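Local coordinates for protein aerobactin synthase IucA (PDB 5JM8) that probably catalyses an ATP-dependent ligation step in the biosynthesis of the siderophore aerobactin, as an NIS synthetase that binds ATP and magnesium, at residues 275-280 and 346-351; 325-330 and 446-451; 378-383 and 496-501; 490-495 and 508-513. One frame throughout, in Å; residues are numbered along the deposited sequence.

Contact 1: residues 275-280 and 346-351; sequences DMIKFS and FALREN. With ATP (adenosine-5'-triphosphate), chain I.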
loop_
_atom_site.group_PDB
_atom_site.type_symbol
_atom_site.label_atom_id
_atom_site.label_comp_id
_atom_site.label_asym_id
_atom_site.label_seq_id
_atom_site.Cartn_x
_atom_site.Cartn_y
_atom_site.Cartn_z
ATOM N N ASP A 275 14.093 2.822 15.037
ATOM C CA ASP A 275 14.150 3.356 16.393
ATOM C C ASP A 275 13.268 4.587 16.563
ATOM O O ASP A 275 13.175 5.428 15.668
ATOM C CB ASP A 275 15.591 3.718 16.761
ATOM C CG ASP A 275 16.476 2.502 16.924
ATOM O OD1 ASP A 275 15.998 1.482 17.462
ATOM O OD2 ASP A 275 17.652 2.568 16.514
ATOM N N MET A 276 12.617 4.674 17.718
ATOM C CA MET A 276 12.037 5.926 18.176
ATOM C C MET A 276 13.123 6.664 18.947
ATOM O O MET A 276 14.140 6.070 19.313
ATOM C CB MET A 276 10.814 5.689 19.061
ATOM C CG MET A 276 9.659 4.994 18.370
ATOM S SD MET A 276 8.196 4.975 19.416
ATOM C CE MET A 276 7.151 3.815 18.538
ATOM N N ILE A 277 12.913 7.951 19.199
ATOM C CA ILE A 277 13.882 8.728 19.957
ATOM C C ILE A 277 13.181 9.580 21.016
ATOM O O ILE A 277 12.161 10.218 20.752
ATOM C CB ILE A 277 14.739 9.604 19.017
ATOM C CG1 ILE A 277 15.888 10.256 19.787
ATOM C CG2 ILE A 277 13.876 10.639 18.302
ATOM C CD1 ILE A 277 17.047 10.663 18.905
ATOM N N LYS A 278 13.732 9.545 22.227
ATOM C CA LYS A 278 13.181 10.259 23.372
ATOM C C LYS A 278 14.191 11.278 23.883
ATOM O O LYS A 278 15.179 10.915 24.520
ATOM C CB LYS A 278 12.810 9.272 24.479
ATOM C CG LYS A 278 12.284 9.911 25.749
ATOM C CD LYS A 278 11.826 8.848 26.736
ATOM C CE LYS A 278 11.346 9.455 28.040
ATOM N NZ LYS A 278 10.792 8.421 28.954
ATOM N N PHE A 279 13.933 12.552 23.602
ATOM C CA PHE A 279 14.891 13.615 23.884
ATOM C C PHE A 279 14.761 14.189 25.286
ATOM O O PHE A 279 13.677 14.212 25.869
ATOM C CB PHE A 279 14.733 14.759 22.879
ATOM C CG PHE A 279 15.161 14.414 21.482
ATOM C CD1 PHE A 279 16.503 14.305 21.160
ATOM C CD2 PHE A 279 14.220 14.223 20.486
ATOM C CE1 PHE A 279 16.895 13.997 19.874
ATOM C CE2 PHE A 279 14.608 13.918 19.197
ATOM C CZ PHE A 279 15.945 13.806 18.890
ATOM N N SER A 280 15.888 14.657 25.813
ATOM C CA SER A 280 15.890 15.524 26.979
ATOM C C SER A 280 15.366 16.879 26.525
ATOM O O SER A 280 16.055 17.602 25.808
ATOM C CB SER A 280 17.298 15.643 27.570
ATOM O OG SER A 280 17.297 16.420 28.752
ATOM N N PHE A 346 19.519 12.003 24.668
ATOM C CA PHE A 346 18.360 11.308 24.129
ATOM C C PHE A 346 18.552 9.817 24.339
ATOM O O PHE A 346 19.673 9.355 24.557
ATOM C CB PHE A 346 18.155 11.619 22.644
ATOM C CG PHE A 346 19.258 11.117 21.755
ATOM C CD1 PHE A 346 19.304 9.790 21.359
ATOM C CD2 PHE A 346 20.241 11.979 21.299
ATOM C CE1 PHE A 346 20.318 9.331 20.542
ATOM C CE2 PHE A 346 21.255 11.525 20.478
ATOM C CZ PHE A 346 21.290 10.200 20.097
ATOM N N ALA A 347 17.457 9.072 24.272
ATOM C CA ALA A 347 17.511 7.620 24.330
ATOM C C ALA A 347 16.808 7.044 23.114
ATOM O O ALA A 347 15.856 7.631 22.601
ATOM C CB ALA A 347 16.880 7.114 25.608
ATOM N N LEU A 348 17.289 5.898 22.650
ATOM C CA LEU A 348 16.718 5.245 21.480
ATOM C C LEU A 348 15.821 4.088 21.891
ATOM O O LEU A 348 16.247 3.180 22.603
ATOM C CB LEU A 348 17.824 4.750 20.551
ATOM C CG LEU A 348 18.677 5.840 19.900
ATOM C CD1 LEU A 348 19.833 5.209 19.149
ATOM C CD2 LEU A 348 17.849 6.717 18.969
ATOM N N ARG A 349 14.578 4.135 21.424
ATOM C CA ARG A 349 13.557 3.166 21.796
ATOM C C ARG A 349 13.206 2.277 20.604
ATOM O O ARG A 349 13.034 2.766 19.487
ATOM C CB ARG A 349 12.317 3.901 22.318
ATOM C CG ARG A 349 11.095 3.036 22.560
ATOM C CD ARG A 349 9.942 3.880 23.073
ATOM N NE ARG A 349 10.239 4.459 24.381
ATOM C CZ ARG A 349 9.703 5.580 24.851
ATOM N NH1 ARG A 349 8.835 6.273 24.122
ATOM N NH2 ARG A 349 10.043 6.018 26.055
ATOM N N GLU A 350 13.111 0.972 20.846
ATOM C CA GLU A 350 12.764 0.016 19.797
ATOM C C GLU A 350 11.411 0.327 19.177
ATOM O O GLU A 350 10.411 0.433 19.885
ATOM C CB GLU A 350 12.745 -1.409 20.348
ATOM C CG GLU A 350 14.112 -2.003 20.601
ATOM C CD GLU A 350 14.037 -3.436 21.096
ATOM O OE1 GLU A 350 12.954 -3.850 21.562
ATOM O OE2 GLU A 350 15.060 -4.149 21.013
ATOM N N ASN A 351 11.386 0.471 17.856
ATOM C CA ASN A 351 10.133 0.652 17.139
ATOM C C ASN A 351 9.594 -0.688 16.661
ATOM O O ASN A 351 9.804 -1.088 15.517
ATOM C CB ASN A 351 10.310 1.597 15.955
ATOM C CG ASN A 351 9.001 1.882 15.245
ATOM O OD1 ASN A 351 7.924 1.704 15.815
ATOM N ND2 ASN A 351 9.086 2.323 13.996
HETATM P PG ATP I . 7.500 8.427 27.126
HETATM O O1G ATP I . 7.802 8.949 25.744
HETATM O O2G ATP I . 6.328 7.477 27.169
HETATM O O3G ATP I . 8.712 7.914 27.866
HETATM P PB ATP I . 7.373 10.208 29.421
HETATM O O1B ATP I . 7.366 11.716 29.428
HETATM O O2B ATP I . 8.600 9.466 29.901
HETATM O O3B ATP I . 6.949 9.717 27.936
HETATM P PA ATP I . 5.672 10.183 31.726
HETATM O O1A ATP I . 6.909 10.679 32.432
HETATM O O2A ATP I . 4.847 9.082 32.345
HETATM O O3A ATP I . 6.089 9.690 30.250
HETATM O "O5'" ATP I . 4.678 11.407 31.419
HETATM C "C5'" ATP I . 3.465 11.121 30.731
HETATM C "C4'" ATP I . 3.013 12.290 29.869
HETATM O "O4'" ATP I . 1.765 11.941 29.267
HETATM C "C3'" ATP I . 2.796 13.573 30.658
HETATM O "O3'" ATP I . 3.478 14.656 30.012
HETATM C "C2'" ATP I . 1.296 13.798 30.671
HETATM O "O2'" ATP I . 0.960 15.165 30.438
HETATM C "C1'" ATP I . 0.766 12.924 29.547
HETATM N N9 ATP I . -0.494 12.245 29.923
HETATM C C8 ATP I . -1.655 12.393 29.264
HETATM N N7 ATP I . -2.633 11.650 29.839
HETATM C C5 ATP I . -2.088 11.010 30.888
HETATM C C6 ATP I . -2.571 10.067 31.917
HETATM N N6 ATP I . -3.866 9.672 31.907
HETATM N N1 ATP I . -1.682 9.632 32.840
HETATM C C2 ATP I . -0.396 10.032 32.838
HETATM N N3 ATP I . 0.104 10.888 31.928
HETATM C C4 ATP I . -0.676 11.405 30.945
#

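Contact 2: residues 325-330 and 446-451; sequences MQEDGW and RDCQGS. With ATP (adenosine-5'-triphosphate), chain I.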
loop_
_atom_site.group_PDB
_atom_site.type_symbol
_atom_site.label_atom_id
_atom_site.label_comp_id
_atom_site.label_asym_id
_atom_site.label_seq_id
_atom_site.Cartn_x
_atom_site.Cartn_y
_atom_site.Cartn_z
ATOM N N MET A 325 9.056 -2.206 24.853
ATOM C CA MET A 325 9.898 -1.442 23.934
ATOM C C MET A 325 11.193 -1.049 24.635
ATOM O O MET A 325 11.230 -0.084 25.398
ATOM C CB MET A 325 9.172 -0.195 23.428
ATOM C CG MET A 325 8.159 -0.467 22.332
ATOM S SD MET A 325 7.214 1.004 21.894
ATOM C CE MET A 325 6.400 0.459 20.394
ATOM N N GLN A 326 12.250 -1.809 24.370
ATOM C CA GLN A 326 13.519 -1.635 25.064
ATOM C C GLN A 326 14.240 -0.370 24.632
ATOM O O GLN A 326 14.407 -0.109 23.439
ATOM C CB GLN A 326 14.429 -2.841 24.826
ATOM C CG GLN A 326 13.885 -4.155 25.359
ATOM C CD GLN A 326 13.742 -4.163 26.868
ATOM O OE1 GLN A 326 14.334 -3.340 27.566
ATOM N NE2 GLN A 326 12.947 -5.095 27.379
ATOM N N GLU A 327 14.665 0.409 25.622
ATOM C CA GLU A 327 15.496 1.578 25.387
ATOM C C GLU A 327 16.960 1.184 25.573
ATOM O O GLU A 327 17.587 1.527 26.576
ATOM C CB GLU A 327 15.100 2.710 26.335
ATOM C CG GLU A 327 13.637 3.111 26.213
ATOM C CD GLU A 327 13.180 4.031 27.328
ATOM O OE1 GLU A 327 14.045 4.609 28.020
ATOM O OE2 GLU A 327 11.950 4.164 27.520
ATOM N N ASP A 328 17.493 0.462 24.589
ATOM C CA ASP A 328 18.795 -0.188 24.713
ATOM C C ASP A 328 19.934 0.660 24.152
ATOM O O ASP A 328 20.978 0.133 23.767
ATOM C CB ASP A 328 18.772 -1.550 24.007
ATOM C CG ASP A 328 18.356 -1.452 22.548
ATOM O OD1 ASP A 328 18.355 -0.332 21.995
ATOM O OD2 ASP A 328 18.034 -2.500 21.949
ATOM N N GLY A 329 19.729 1.972 24.101
ATOM C CA GLY A 329 20.752 2.876 23.610
ATOM C C GLY A 329 20.472 4.317 23.973
ATOM O O GLY A 329 19.317 4.738 24.041
ATOM N N TRP A 330 21.535 5.075 24.215
ATOM C CA TRP A 330 21.411 6.493 24.524
ATOM C C TRP A 330 22.701 7.218 24.193
ATOM O O TRP A 330 23.764 6.606 24.097
ATOM C CB TRP A 330 21.060 6.707 25.997
ATOM C CG TRP A 330 22.138 6.276 26.951
ATOM C CD1 TRP A 330 22.251 5.064 27.565
ATOM C CD2 TRP A 330 23.250 7.060 27.404
ATOM N NE1 TRP A 330 23.364 5.042 28.370
ATOM C CE2 TRP A 330 23.995 6.255 28.289
ATOM C CE3 TRP A 330 23.689 8.363 27.147
ATOM C CZ2 TRP A 330 25.153 6.709 28.917
ATOM C CZ3 TRP A 330 24.839 8.811 27.772
ATOM C CH2 TRP A 330 25.557 7.987 28.647
ATOM N N ARG A 446 5.671 0.797 27.218
ATOM C CA ARG A 446 6.585 1.861 26.831
ATOM C C ARG A 446 7.012 2.661 28.059
ATOM O O ARG A 446 6.291 2.691 29.054
ATOM C CB ARG A 446 5.913 2.765 25.799
ATOM C CG ARG A 446 6.576 4.108 25.607
ATOM C CD ARG A 446 5.856 4.905 24.554
ATOM N NE ARG A 446 4.518 5.307 24.979
ATOM C CZ ARG A 446 3.561 5.690 24.141
ATOM N NH1 ARG A 446 3.793 5.712 22.836
ATOM N NH2 ARG A 446 2.371 6.046 24.600
ATOM N N ASP A 447 8.181 3.295 27.969
ATOM C CA ASP A 447 8.750 4.127 29.035
ATOM C C ASP A 447 9.413 3.265 30.106
ATOM O O ASP A 447 8.787 2.879 31.092
ATOM C CB ASP A 447 7.686 5.031 29.669
ATOM C CG ASP A 447 8.291 6.158 30.495
ATOM O OD1 ASP A 447 9.521 6.147 30.719
ATOM O OD2 ASP A 447 7.533 7.050 30.928
ATOM N N CYS A 448 10.696 2.989 29.904
ATOM C CA CYS A 448 11.463 2.152 30.814
ATOM C C CYS A 448 11.944 2.935 32.031
ATOM O O CYS A 448 12.515 2.368 32.963
ATOM C CB CYS A 448 12.649 1.540 30.074
ATOM S SG CYS A 448 12.162 0.679 28.563
ATOM N N GLN A 449 11.710 4.242 32.017
ATOM C CA GLN A 449 12.009 5.086 33.168
ATOM C C GLN A 449 11.136 4.689 34.357
ATOM O O GLN A 449 11.454 4.999 35.505
ATOM C CB GLN A 449 11.795 6.561 32.816
ATOM C CG GLN A 449 12.228 7.544 33.893
ATOM C CD GLN A 449 12.073 8.989 33.454
ATOM O OE1 GLN A 449 11.766 9.270 32.296
ATOM N NE2 GLN A 449 12.286 9.912 34.383
ATOM N N GLY A 450 10.036 3.997 34.066
ATOM C CA GLY A 450 9.108 3.540 35.085
ATOM C C GLY A 450 9.300 2.074 35.430
ATOM O O GLY A 450 8.371 1.412 35.901
ATOM N N SER A 451 10.503 1.564 35.183
ATOM C CA SER A 451 10.847 0.197 35.552
ATOM C C SER A 451 11.499 0.175 36.928
ATOM O O SER A 451 12.333 1.026 37.243
ATOM C CB SER A 451 11.784 -0.431 34.519
ATOM O OG SER A 451 13.016 0.263 34.455
HETATM P PG ATP I . 7.500 8.427 27.126
HETATM O O1G ATP I . 7.802 8.949 25.744
HETATM O O2G ATP I . 6.328 7.477 27.169
HETATM O O3G ATP I . 8.712 7.914 27.866
HETATM P PB ATP I . 7.373 10.208 29.421
HETATM O O1B ATP I . 7.366 11.716 29.428
HETATM O O2B ATP I . 8.600 9.466 29.901
HETATM O O3B ATP I . 6.949 9.717 27.936
HETATM P PA ATP I . 5.672 10.183 31.726
HETATM O O1A ATP I . 6.909 10.679 32.432
HETATM O O2A ATP I . 4.847 9.082 32.345
HETATM O O3A ATP I . 6.089 9.690 30.250
HETATM O "O5'" ATP I . 4.678 11.407 31.419
HETATM C "C5'" ATP I . 3.465 11.121 30.731
HETATM C "C4'" ATP I . 3.013 12.290 29.869
HETATM O "O4'" ATP I . 1.765 11.941 29.267
HETATM C "C3'" ATP I . 2.796 13.573 30.658
HETATM O "O3'" ATP I . 3.478 14.656 30.012
HETATM C "C2'" ATP I . 1.296 13.798 30.671
HETATM O "O2'" ATP I . 0.960 15.165 30.438
HETATM C "C1'" ATP I . 0.766 12.924 29.547
HETATM N N9 ATP I . -0.494 12.245 29.923
HETATM C C8 ATP I . -1.655 12.393 29.264
HETATM N N7 ATP I . -2.633 11.650 29.839
HETATM C C5 ATP I . -2.088 11.010 30.888
HETATM C C6 ATP I . -2.571 10.067 31.917
HETATM N N6 ATP I . -3.866 9.672 31.907
HETATM N N1 ATP I . -1.682 9.632 32.840
HETATM C C2 ATP I . -0.396 10.032 32.838
HETATM N N3 ATP I . 0.104 10.888 31.928
HETATM C C4 ATP I . -0.676 11.405 30.945
#

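Contact 3: residues 378-383 and 496-501; sequences LLVAAV and AALGAA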
loop_
_atom_site.group_PDB
_atom_site.type_symbol
_atom_site.label_atom_id
_atom_site.label_comp_id
_atom_site.label_asym_id
_atom_site.label_seq_id
_atom_site.Cartn_x
_atom_site.Cartn_y
_atom_site.Cartn_z
ATOM N N LEU A 378 -13.015 7.311 21.555
ATOM C CA LEU A 378 -12.442 6.450 20.526
ATOM C C LEU A 378 -12.453 4.982 20.946
ATOM O O LEU A 378 -12.378 4.088 20.102
ATOM C CB LEU A 378 -11.020 6.896 20.200
ATOM C CG LEU A 378 -10.923 8.262 19.518
ATOM C CD1 LEU A 378 -9.477 8.734 19.462
ATOM C CD2 LEU A 378 -11.528 8.218 18.117
ATOM N N LEU A 379 -12.546 4.739 22.249
ATOM C CA LEU A 379 -12.708 3.385 22.765
ATOM C C LEU A 379 -14.093 2.868 22.412
ATOM O O LEU A 379 -14.249 1.741 21.948
ATOM C CB LEU A 379 -12.499 3.347 24.280
ATOM C CG LEU A 379 -12.828 2.031 24.990
ATOM C CD1 LEU A 379 -12.042 0.866 24.403
ATOM C CD2 LEU A 379 -12.559 2.158 26.481
ATOM N N VAL A 380 -15.099 3.710 22.628
ATOM C CA VAL A 380 -16.487 3.348 22.363
ATOM C C VAL A 380 -16.719 3.178 20.866
ATOM O O VAL A 380 -17.554 2.377 20.448
ATOM C CB VAL A 380 -17.453 4.408 22.937
ATOM C CG1 VAL A 380 -18.883 4.177 22.454
ATOM C CG2 VAL A 380 -17.397 4.393 24.451
ATOM N N ALA A 381 -15.980 3.941 20.068
ATOM C CA ALA A 381 -16.031 3.811 18.616
ATOM C C ALA A 381 -15.496 2.451 18.179
ATOM O O ALA A 381 -15.992 1.861 17.222
ATOM C CB ALA A 381 -15.238 4.926 17.956
ATOM N N ALA A 382 -14.482 1.962 18.886
ATOM C CA ALA A 382 -13.903 0.656 18.599
ATOM C C ALA A 382 -14.855 -0.467 19.001
ATOM O O ALA A 382 -15.162 -1.348 18.200
ATOM C CB ALA A 382 -12.572 0.501 19.313
ATOM N N VAL A 383 -15.312 -0.425 20.249
ATOM C CA VAL A 383 -16.230 -1.428 20.776
ATOM C C VAL A 383 -17.477 -1.547 19.910
ATOM O O VAL A 383 -17.993 -2.643 19.699
ATOM C CB VAL A 383 -16.643 -1.089 22.222
ATOM C CG1 VAL A 383 -17.723 -2.045 22.723
ATOM C CG2 VAL A 383 -15.431 -1.135 23.135
ATOM N N ALA A 496 -14.848 3.464 33.056
ATOM C CA ALA A 496 -15.545 4.746 33.141
ATOM C C ALA A 496 -16.009 5.231 31.774
ATOM O O ALA A 496 -17.123 5.731 31.634
ATOM C CB ALA A 496 -14.648 5.789 33.783
ATOM N N ALA A 497 -15.145 5.092 30.774
ATOM C CA ALA A 497 -15.487 5.467 29.408
ATOM C C ALA A 497 -16.704 4.689 28.926
ATOM O O ALA A 497 -17.612 5.248 28.317
ATOM C CB ALA A 497 -14.308 5.227 28.487
ATOM N N LEU A 498 -16.713 3.393 29.208
ATOM C CA LEU A 498 -17.803 2.523 28.794
ATOM C C LEU A 498 -19.055 2.791 29.617
ATOM O O LEU A 498 -20.175 2.682 29.115
ATOM C CB LEU A 498 -17.381 1.060 28.920
ATOM C CG LEU A 498 -16.190 0.683 28.036
ATOM C CD1 LEU A 498 -15.561 -0.615 28.501
ATOM C CD2 LEU A 498 -16.616 0.588 26.578
ATOM N N GLY A 499 -18.860 3.135 30.886
ATOM C CA GLY A 499 -19.963 3.510 31.747
ATOM C C GLY A 499 -20.610 4.803 31.297
ATOM O O GLY A 499 -21.835 4.927 31.292
ATOM N N ALA A 500 -19.780 5.766 30.911
ATOM C CA ALA A 500 -20.269 7.072 30.487
ATOM C C ALA A 500 -21.076 6.967 29.198
ATOM O O ALA A 500 -21.974 7.770 28.953
ATOM C CB ALA A 500 -19.112 8.026 30.307
ATOM N N ALA A 501 -20.754 5.967 28.383
ATOM C CA ALA A 501 -21.450 5.744 27.119
ATOM C C ALA A 501 -22.723 4.924 27.317
ATOM O O ALA A 501 -23.499 4.732 26.382
ATOM C CB ALA A 501 -20.529 5.050 26.128
#

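Contact 4: residues 490-495 and 508-513; sequences STFAVT and NLMARV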
loop_
_atom_site.group_PDB
_atom_site.type_symbol
_atom_site.label_atom_id
_atom_site.label_comp_id
_atom_site.label_asym_id
_atom_site.label_seq_id
_atom_site.Cartn_x
_atom_site.Cartn_y
_atom_site.Cartn_z
ATOM N N SER A 490 -5.756 3.894 34.726
ATOM C CA SER A 490 -5.680 2.967 33.601
ATOM C C SER A 490 -6.977 2.193 33.423
ATOM O O SER A 490 -7.786 2.500 32.547
ATOM C CB SER A 490 -4.526 1.980 33.792
ATOM O OG SER A 490 -3.356 2.426 33.133
ATOM N N THR A 491 -7.162 1.184 34.263
ATOM C CA THR A 491 -8.279 0.267 34.129
ATOM C C THR A 491 -9.612 0.972 34.343
ATOM O O THR A 491 -10.564 0.744 33.605
ATOM C CB THR A 491 -8.147 -0.894 35.123
ATOM O OG1 THR A 491 -6.854 -1.494 34.983
ATOM C CG2 THR A 491 -9.227 -1.942 34.883
ATOM N N PHE A 492 -9.682 1.832 35.353
ATOM C CA PHE A 492 -10.938 2.497 35.674
ATOM C C PHE A 492 -11.296 3.548 34.622
ATOM O O PHE A 492 -12.455 3.944 34.512
ATOM C CB PHE A 492 -10.873 3.136 37.066
ATOM C CG PHE A 492 -10.781 2.136 38.197
ATOM C CD1 PHE A 492 -11.078 0.795 37.995
ATOM C CD2 PHE A 492 -10.401 2.543 39.465
ATOM C CE1 PHE A 492 -10.992 -0.116 39.036
ATOM C CE2 PHE A 492 -10.312 1.634 40.507
ATOM C CZ PHE A 492 -10.609 0.307 40.290
ATOM N N ALA A 493 -10.313 3.990 33.842
ATOM C CA ALA A 493 -10.586 4.897 32.733
ATOM C C ALA A 493 -11.302 4.140 31.627
ATOM O O ALA A 493 -12.136 4.696 30.913
ATOM C CB ALA A 493 -9.307 5.516 32.211
ATOM N N VAL A 494 -10.971 2.859 31.496
ATOM C CA VAL A 494 -11.633 1.989 30.533
ATOM C C VAL A 494 -13.084 1.760 30.949
ATOM O O VAL A 494 -14.001 1.951 30.153
ATOM C CB VAL A 494 -10.895 0.633 30.400
ATOM C CG1 VAL A 494 -11.690 -0.344 29.549
ATOM C CG2 VAL A 494 -9.509 0.843 29.819
ATOM N N THR A 495 -13.286 1.357 32.199
ATOM C CA THR A 495 -14.627 1.069 32.698
ATOM C C THR A 495 -15.480 2.336 32.743
ATOM O O THR A 495 -16.684 2.292 32.490
ATOM C CB THR A 495 -14.581 0.434 34.104
ATOM O OG1 THR A 495 -13.979 1.344 35.031
ATOM C CG2 THR A 495 -13.780 -0.859 34.084
ATOM N N ASN A 508 -20.703 -2.753 37.470
ATOM C CA ASN A 508 -20.743 -4.070 36.854
ATOM C C ASN A 508 -19.430 -4.409 36.163
ATOM O O ASN A 508 -18.938 -5.531 36.265
ATOM C CB ASN A 508 -21.892 -4.159 35.850
ATOM C CG ASN A 508 -23.253 -4.219 36.518
ATOM O OD1 ASN A 508 -23.365 -4.497 37.713
ATOM N ND2 ASN A 508 -24.300 -3.968 35.740
ATOM N N LEU A 509 -18.861 -3.440 35.457
ATOM C CA LEU A 509 -17.631 -3.674 34.715
ATOM C C LEU A 509 -16.460 -3.888 35.665
ATOM O O LEU A 509 -15.567 -4.685 35.386
ATOM C CB LEU A 509 -17.348 -2.507 33.766
ATOM C CG LEU A 509 -18.401 -2.301 32.671
ATOM C CD1 LEU A 509 -18.165 -0.991 31.921
ATOM C CD2 LEU A 509 -18.427 -3.480 31.707
ATOM N N MET A 510 -16.469 -3.182 36.792
ATOM C CA MET A 510 -15.432 -3.357 37.803
ATOM C C MET A 510 -15.574 -4.713 38.498
ATOM O O MET A 510 -14.617 -5.214 39.093
ATOM C CB MET A 510 -15.478 -2.225 38.832
ATOM C CG MET A 510 -14.953 -0.892 38.308
ATOM S SD MET A 510 -14.750 0.379 39.578
ATOM C CE MET A 510 -16.450 0.838 39.900
ATOM N N ALA A 511 -16.762 -5.306 38.418
ATOM C CA ALA A 511 -16.983 -6.630 38.984
ATOM C C ALA A 511 -16.302 -7.686 38.120
ATOM O O ALA A 511 -15.759 -8.663 38.640
ATOM C CB ALA A 511 -18.474 -6.923 39.115
ATOM N N ARG A 512 -16.327 -7.481 36.804
ATOM C CA ARG A 512 -15.648 -8.377 35.870
ATOM C C ARG A 512 -14.150 -8.392 36.117
ATOM O O ARG A 512 -13.526 -9.448 36.153
ATOM C CB ARG A 512 -15.910 -7.965 34.422
ATOM C CG ARG A 512 -17.298 -8.291 33.928
ATOM C CD ARG A 512 -17.376 -8.243 32.412
ATOM N NE ARG A 512 -18.630 -8.817 31.928
ATOM C CZ ARG A 512 -18.781 -10.074 31.517
ATOM N NH1 ARG A 512 -17.755 -10.915 31.508
ATOM N NH2 ARG A 512 -19.969 -10.492 31.101
ATOM N N VAL A 513 -13.583 -7.203 36.274
ATOM C CA VAL A 513 -12.157 -7.066 36.519
ATOM C C VAL A 513 -11.763 -7.799 37.798
ATOM O O VAL A 513 -10.753 -8.501 37.830
ATOM C CB VAL A 513 -11.750 -5.584 36.626
ATOM C CG1 VAL A 513 -10.265 -5.458 36.915
ATOM C CG2 VAL A 513 -12.109 -4.845 35.344
#

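Contact 1: residues 275-280 and 346-351
Lys-278 and Arg-349 close on the phosphates of ATP from neighbouring strands. The lysine is fully extended, CG anti to the backbone N (chi1 177°), and its NZ donates to O2B at 2.6 Å and to O3G of ATP at a very short 2.4 Å. Arg-349 bends at chi3 (-65°), which brings NH2 to O3G of ATP at 2.9 Å and sends the longer bond from NH1 to O1G. The two side chains cross obliquely, Lys-278 NZ lying 3.8 Å from Arg-349 NH2; the phosphates probably offset their repulsion, as does Asp-447, salt-bridged to Lys-278. Both project from one sheet face, in successive hydrogen-bonded pairs, the non-hydrogen-bonded pair Ile-277/Leu-348 between them; Met-276 N to Arg-349 O, at 2.6 Å, is one of four backbone bonds fixing the register. On the reverse face, Ile-277 CD1 sits 3.8 Å from the Phe-346 ring centroid in a CH-pi contact, 26° off the normal. This is an antiparallel strand pair whose basic side chains form part of the triphosphate pocket.

Contact 2: residues 325-330 and 446-451
The carboxylates of Glu-327 and Asp-447 each receive a backbone N-H from above their planes. Cys-448 N donates to Glu-327 OE2 at 2.9 Å, almost straight at 177° but 55° out of the carboxylate plane. Gln-449 N meets Asp-447 OD1 from 34° out of plane at 3.2 Å, closing an Asx turn. The Glu-327 chain extends beyond CG to the 446-451 loop, and its OE2 also forms a salt bridge with Arg-349 NH2. Cys-448 tucks back beside that chain, SG anti to its carbonyl carbon, lying 3.4 Å from Met-325 O and 3.6 Å from Glu-327 OE2. Cys-448 O accepts from both Ser-451 N and Ser-451 OG, the latter at 2.6 Å. Arg-446 passes along the gamma phosphate, NE 3.6 Å from ATP O2G, while Glu-142 and Gln-429 O engage its NH groups. Asp-447, Gln-429 and Asn-430 are the protein residues of the magnesium site, and Asp-447 OD1 is salt-bridged to Lys-278. Glu-327 is thus placed as a second-shell support, its bond to Cys-448 N holding the loop next to the metal ligand Asp-447; magnesium and nearby basic residues probably keep both acids ionised despite 4.5 Å between Glu-327 OE2 and Asp-447 OD1.

Contact 3: residues 378-383 and 496-501
Val-380 is the main bump on 378-383: its CG2 presses into the hollow formed by Ala-497, Leu-498 and Ala-501 near the end of helix 475-500. CG2 of Val-380 comes within 3.6 Å of Ala-501 CB. The same Val-380 CG2 lies 4.0 Å from Ala-497 O, a backbone carbonyl oxygen. The reverse fit is made by Leu-498, whose CG is anti to its carbonyl carbon (chi1 -62°). That torsion swings its branched end among Leu-379, Val-380 and Val-383, with CD2 of Leu-498 at 4.0 Å from Val-383 CG2. This reciprocal interlocking joins the start of helix 378-390 to the C-terminal end of helix 475-500, the short segments crossing at -74° with axes 9.6 Å apart. The wide angle confines the touch to a small apolar patch, 231 Å² summed over both sides. Leu-379 CD2 rests against both Ala-497 CB, at 4.1 Å, and Leu-498 CG. Helix 394-420 borders the patch, Trp-401 touching Leu-379 and Val-383 while Val-402 meets Leu-498. At the other margin Ala-501 is exposed.

Contact 4: residues 490-495 and 508-513
This is an apolar helix-to-helix contact, with a Met-aromatic pair at its side, between helix 475-500 and the following helix 506-521. The segment axes run 10.0 Å apart at 138° between their directions, and the CA atoms spread from 6.0 Å between Thr-495 and Leu-509 to 8.6 Å between Thr-491 and Val-513. At the close end the side chains of Thr-495 and Leu-509 run alongside one another, pointing opposite ways. CD1 of Leu-509 reaches the backbone oxygen Thr-495 O at 3.6 Å, while Thr-495 CG2 packs 3.9 Å from Leu-509 CB. The hydroxyl of Thr-495 takes the crowded position between its N and carbonyl carbon (chi1 62°), so OG1 donates back to Phe-492 O and leaves the methyl to pack across. Joined by a short connection, the two helices form a helical hairpin. To one side, Met-510, bent at chi3 (-74°), sets SD over a face of the Phe-492 ring, 4.2 Å from its centroid and nearer the ring's edge than its centre. Pro-570 touches both partners, so the C-terminal region covers this pair. Farther along, Thr-491 CG2 and Val-513 CG2 meet tip to tip at 4.1 Å, while Thr-491 OG1 is hydrogen-bonded to Leu-486 O within its own helix.

Overall arrangement
Contacts 1 and 2 adjoin, with centres 8 Å apart, and together bring protein groups to the ATP phosphates and magnesium. Strands 345-350 and 329-334 are sheet neighbours, and a probable hydrogen bond from Leu-348 N to Gly-329 O, at 2.7 Å, joins the two contacts. Contacts 3 and 4 form a second, all-helical pair with centres 11 Å apart; both use helix 475-500, and Leu-498 CB packs 3.7 Å from Leu-509 CD1. Contacts 1 and 3 lie on opposite sides of the chain's centre, their centres 31 Å apart. ATP lies between the pairs: the side chains of Ala-497 and Phe-492 stay about 12 and 11 Å from it, whereas Asn-489, just before 490-495, hydrogen-bonds to it.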